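Long-range contact in phosphothreonine lyase ospF (Shigella flexneri, PDB 3I0U), which removes the phosphate from phosphothreonine by beta-elimination, probably acting on host MAP kinases as a type III secreted effector: residues Q21-F30 with A147-F156. Residues are numbered along the deposited sequence; the frame is centred on the assembly and turned at random.
Sequences QIRQYPAYYF and ALLLHKIRQF
His151 swings its CG anti to the backbone N (chi1 -175°), which stands the imidazole up from helix 147-166 against Tyr25 and Pro26; Gln155, one turn on, bends back at chi2 (-75°) and brings its amide oxygen to the backbone N of Tyr28. From there His151 NE2 donates to Pro26 O at 3.0 Å, meeting the carbonyl from above its plane. Tyr25 CB lies over one imidazole face, 3.6 Å from the ring centroid, while Gln155 CG covers the opposite face, both offset toward the rim. Gln155 OE1 accepts from Tyr28 N at 2.9 Å, a fairly straight bond (161°). Lys152 lays its CG over the centre of the Tyr28 ring, and its bent tail reaches back for a weak bond from NZ to Tyr28 OH. Farther along, Phe156 turns the edge of its ring, at CD1, to the face of Phe30, whose other face carries Tyr28 CD2. At the opposite end Ile22 fits as a knob among Ala147, Leu150, His151 and Arg154; Arg154 NE hydrogen-bonds to Met216 O of helix 211-217. Residues 25-30 run extended along helix 147-166, their backbone hydrogen-bonded to its side chains, joining helix 11-22 to the helical layer of this alpha/beta fold.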
loop_
_atom_site.group_PDB
_atom_site.type_symbol
_atom_site.label_atom_id
_atom_site.label_comp_id
_atom_site.label_asym_id
_atom_site.label_seq_id
_atom_site.Cartn_x
_atom_site.Cartn_y
_atom_site.Cartn_z
ATOM N N GLN A 21 3.271 -8.654 -20.092
ATOM C CA GLN A 21 4.615 -8.336 -19.615
ATOM C C GLN A 21 4.809 -8.715 -18.152
ATOM O O GLN A 21 5.843 -9.266 -17.790
ATOM C CB GLN A 21 4.975 -6.883 -19.898
ATOM C CG GLN A 21 5.534 -6.703 -21.306
ATOM C CD GLN A 21 5.779 -5.244 -21.696
ATOM O OE1 GLN A 21 5.465 -4.314 -20.935
ATOM N NE2 GLN A 21 6.354 -5.045 -22.897
ATOM N N ILE A 22 3.776 -8.471 -17.350
ATOM C CA ILE A 22 3.748 -8.787 -15.907
ATOM C C ILE A 22 3.984 -10.301 -15.675
ATOM O O ILE A 22 4.747 -10.725 -14.791
ATOM C CB ILE A 22 2.392 -8.329 -15.325
ATOM C CG1 ILE A 22 2.313 -6.793 -15.358
ATOM C CG2 ILE A 22 2.162 -8.914 -13.941
ATOM C CD1 ILE A 22 0.981 -6.212 -14.984
ATOM N N ARG A 23 3.389 -11.106 -16.546
ATOM C CA ARG A 23 3.454 -12.552 -16.400
ATOM C C ARG A 23 4.806 -13.106 -16.891
ATOM O O ARG A 23 5.154 -14.265 -16.604
ATOM C CB ARG A 23 2.258 -13.202 -17.118
ATOM C CG ARG A 23 0.910 -12.542 -16.743
ATOM C CD ARG A 23 -0.286 -13.478 -16.921
ATOM N NE ARG A 23 -0.422 -14.386 -15.768
ATOM C CZ ARG A 23 -0.088 -15.671 -15.804
ATOM N NH1 ARG A 23 -0.237 -16.428 -14.715
ATOM N NH2 ARG A 23 0.416 -16.185 -16.928
ATOM N N GLN A 24 5.573 -12.266 -17.599
ATOM C CA GLN A 24 6.926 -12.626 -18.051
ATOM C C GLN A 24 7.996 -12.528 -16.963
ATOM O O GLN A 24 9.022 -13.226 -17.036
ATOM C CB GLN A 24 7.336 -11.811 -19.279
ATOM C CG GLN A 24 6.931 -12.507 -20.571
ATOM C CD GLN A 24 7.383 -11.773 -21.825
ATOM O OE1 GLN A 24 6.962 -10.641 -22.073
ATOM N NE2 GLN A 24 8.235 -12.422 -22.621
ATOM N N TYR A 25 7.751 -11.672 -15.967
ATOM C CA TYR A 25 8.693 -11.435 -14.883
ATOM C C TYR A 25 8.693 -12.554 -13.850
ATOM O O TYR A 25 7.617 -13.059 -13.486
ATOM C CB TYR A 25 8.314 -10.143 -14.169
ATOM C CG TYR A 25 8.463 -8.896 -15.002
ATOM C CD1 TYR A 25 9.684 -8.627 -15.692
ATOM C CD2 TYR A 25 7.392 -7.971 -15.095
ATOM C CE1 TYR A 25 9.831 -7.461 -16.445
ATOM C CE2 TYR A 25 7.528 -6.799 -15.832
ATOM C CZ TYR A 25 8.753 -6.551 -16.504
ATOM O OH TYR A 25 8.882 -5.395 -17.231
ATOM N N PRO A 26 9.882 -12.887 -13.303
ATOM C CA PRO A 26 9.946 -13.865 -12.221
ATOM C C PRO A 26 9.444 -13.249 -10.944
ATOM O O PRO A 26 9.338 -12.025 -10.869
ATOM C CB PRO A 26 11.441 -14.138 -12.081
ATOM C CG PRO A 26 12.088 -12.918 -12.565
ATOM C CD PRO A 26 11.216 -12.354 -13.631
ATOM N N ALA A 27 9.147 -14.095 -9.954
ATOM C CA ALA A 27 8.738 -13.670 -8.605
ATOM C C ALA A 27 9.711 -12.635 -8.027
ATOM O O ALA A 27 10.918 -12.769 -8.137
ATOM C CB ALA A 27 8.624 -14.888 -7.690
ATOM N N TYR A 28 9.173 -11.574 -7.462
ATOM C CA TYR A 28 9.991 -10.488 -6.941
ATOM C C TYR A 28 10.144 -10.529 -5.439
ATOM O O TYR A 28 9.185 -10.786 -4.703
ATOM C CB TYR A 28 9.368 -9.151 -7.342
ATOM C CG TYR A 28 10.323 -7.989 -7.309
ATOM C CD1 TYR A 28 11.083 -7.637 -8.429
ATOM C CD2 TYR A 28 10.466 -7.237 -6.156
ATOM C CE1 TYR A 28 11.972 -6.556 -8.371
ATOM C CE2 TYR A 28 11.334 -6.175 -6.084
ATOM C CZ TYR A 28 12.079 -5.830 -7.181
ATOM O OH TYR A 28 12.910 -4.738 -7.042
ATOM N N TYR A 29 11.346 -10.230 -4.981
ATOM C CA TYR A 29 11.631 -10.289 -3.545
ATOM C C TYR A 29 12.019 -8.945 -2.979
ATOM O O TYR A 29 12.752 -8.166 -3.602
ATOM C CB TYR A 29 12.723 -11.287 -3.275
ATOM C CG TYR A 29 12.301 -12.667 -3.641
ATOM C CD1 TYR A 29 11.609 -13.462 -2.729
ATOM C CD2 TYR A 29 12.579 -13.191 -4.910
ATOM C CE1 TYR A 29 11.232 -14.781 -3.059
ATOM C CE2 TYR A 29 12.194 -14.480 -5.253
ATOM C CZ TYR A 29 11.526 -15.280 -4.316
ATOM O OH TYR A 29 11.130 -16.556 -4.628
ATOM N N PHE A 30 11.538 -8.669 -1.791
ATOM C CA PHE A 30 11.774 -7.371 -1.170
ATOM C C PHE A 30 12.724 -7.552 0.020
ATOM O O PHE A 30 12.411 -8.280 0.947
ATOM C CB PHE A 30 10.433 -6.775 -0.777
ATOM C CG PHE A 30 9.485 -6.631 -1.946
ATOM C CD1 PHE A 30 9.557 -5.524 -2.780
ATOM C CD2 PHE A 30 8.539 -7.605 -2.231
ATOM C CE1 PHE A 30 8.700 -5.372 -3.851
ATOM C CE2 PHE A 30 7.693 -7.466 -3.299
ATOM C CZ PHE A 30 7.761 -6.316 -4.097
ATOM N N ALA A 147 5.147 -1.785 -16.583
ATOM C CA ALA A 147 4.884 -3.173 -16.230
ATOM C C ALA A 147 5.620 -3.694 -14.965
ATOM O O ALA A 147 5.097 -4.559 -14.267
ATOM C CB ALA A 147 5.162 -4.044 -17.402
ATOM N N LEU A 148 6.810 -3.156 -14.691
ATOM C CA LEU A 148 7.652 -3.620 -13.604
ATOM C C LEU A 148 7.056 -3.105 -12.359
ATOM O O LEU A 148 6.956 -3.857 -11.367
ATOM C CB LEU A 148 9.056 -3.036 -13.666
ATOM C CG LEU A 148 10.299 -3.825 -13.226
ATOM C CD1 LEU A 148 11.355 -2.844 -12.822
ATOM C CD2 LEU A 148 10.110 -4.850 -12.128
ATOM N N LEU A 149 6.659 -1.823 -12.402
ATOM C CA LEU A 149 6.021 -1.191 -11.256
ATOM C C LEU A 149 4.822 -2.038 -10.873
ATOM O O LEU A 149 4.740 -2.516 -9.754
ATOM C CB LEU A 149 5.591 0.236 -11.588
ATOM C CG LEU A 149 5.560 1.347 -10.503
ATOM C CD1 LEU A 149 4.320 2.192 -10.675
ATOM C CD2 LEU A 149 5.624 0.839 -9.064
ATOM N N LEU A 150 3.934 -2.260 -11.841
ATOM C CA LEU A 150 2.734 -3.064 -11.632
ATOM C C LEU A 150 2.991 -4.473 -11.144
ATOM O O LEU A 150 2.232 -4.985 -10.329
ATOM C CB LEU A 150 1.889 -3.128 -12.892
ATOM C CG LEU A 150 1.314 -1.807 -13.380
ATOM C CD1 LEU A 150 0.702 -2.008 -14.742
ATOM C CD2 LEU A 150 0.293 -1.257 -12.382
ATOM N N HIS A 151 4.060 -5.082 -11.634
ATOM C CA HIS A 151 4.483 -6.363 -11.142
ATOM C C HIS A 151 4.901 -6.212 -9.685
ATOM O O HIS A 151 4.362 -6.913 -8.820
ATOM C CB HIS A 151 5.611 -6.936 -11.984
ATOM C CG HIS A 151 6.000 -8.317 -11.582
ATOM N ND1 HIS A 151 5.107 -9.368 -11.563
ATOM C CD2 HIS A 151 7.183 -8.821 -11.161
ATOM C CE1 HIS A 151 5.728 -10.461 -11.158
ATOM N NE2 HIS A 151 6.989 -10.157 -10.912
ATOM N N LYS A 152 5.812 -5.273 -9.413
ATOM C CA LYS A 152 6.270 -4.993 -8.057
ATOM C C LYS A 152 5.084 -4.800 -7.108
ATOM O O LYS A 152 5.010 -5.473 -6.085
ATOM C CB LYS A 152 7.254 -3.811 -8.019
ATOM C CG LYS A 152 8.691 -4.161 -8.459
ATOM C CD LYS A 152 9.595 -2.984 -8.906
ATOM C CE LYS A 152 10.019 -1.987 -7.806
ATOM N NZ LYS A 152 10.478 -2.419 -6.443
ATOM N N ILE A 153 4.119 -3.975 -7.476
ATOM C CA ILE A 153 2.925 -3.803 -6.639
ATOM C C ILE A 153 2.144 -5.109 -6.428
ATOM O O ILE A 153 1.769 -5.396 -5.321
ATOM C CB ILE A 153 1.981 -2.661 -7.170
ATOM C CG1 ILE A 153 2.718 -1.309 -7.173
ATOM C CG2 ILE A 153 0.731 -2.567 -6.322
ATOM C CD1 ILE A 153 2.097 -0.266 -8.019
ATOM N N ARG A 154 1.937 -5.910 -7.484
ATOM C CA ARG A 154 1.228 -7.193 -7.346
ATOM C C ARG A 154 1.896 -8.093 -6.323
ATOM O O ARG A 154 1.228 -8.614 -5.420
ATOM C CB ARG A 154 1.218 -7.942 -8.629
ATOM C CG ARG A 154 -0.023 -7.854 -9.439
ATOM C CD ARG A 154 0.099 -8.849 -10.582
ATOM N NE ARG A 154 -1.143 -9.608 -10.628
ATOM C CZ ARG A 154 -1.255 -10.900 -10.929
ATOM N NH1 ARG A 154 -0.176 -11.639 -11.223
ATOM N NH2 ARG A 154 -2.458 -11.471 -10.913
ATOM N N GLN A 155 3.218 -8.230 -6.476
ATOM C CA GLN A 155 4.072 -9.033 -5.610
ATOM C C GLN A 155 4.073 -8.556 -4.175
ATOM O O GLN A 155 4.076 -9.360 -3.265
ATOM C CB GLN A 155 5.511 -9.023 -6.129
ATOM C CG GLN A 155 5.677 -9.651 -7.504
ATOM C CD GLN A 155 5.616 -11.178 -7.494
ATOM O OE1 GLN A 155 6.402 -11.859 -6.830
ATOM N NE2 GLN A 155 4.689 -11.720 -8.257
ATOM N N PHE A 156 4.060 -7.244 -3.994
ATOM C CA PHE A 156 4.110 -6.629 -2.697
ATOM C C PHE A 156 2.829 -6.940 -1.928
ATOM O O PHE A 156 2.910 -7.268 -0.743
ATOM C CB PHE A 156 4.259 -5.110 -2.881
ATOM C CG PHE A 156 4.683 -4.369 -1.657
ATOM C CD1 PHE A 156 5.972 -4.556 -1.109
ATOM C CD2 PHE A 156 3.823 -3.434 -1.059
ATOM C CE1 PHE A 156 6.377 -3.827 0.050
ATOM C CE2 PHE A 156 4.239 -2.690 0.104
ATOM C CZ PHE A 156 5.511 -2.895 0.656
#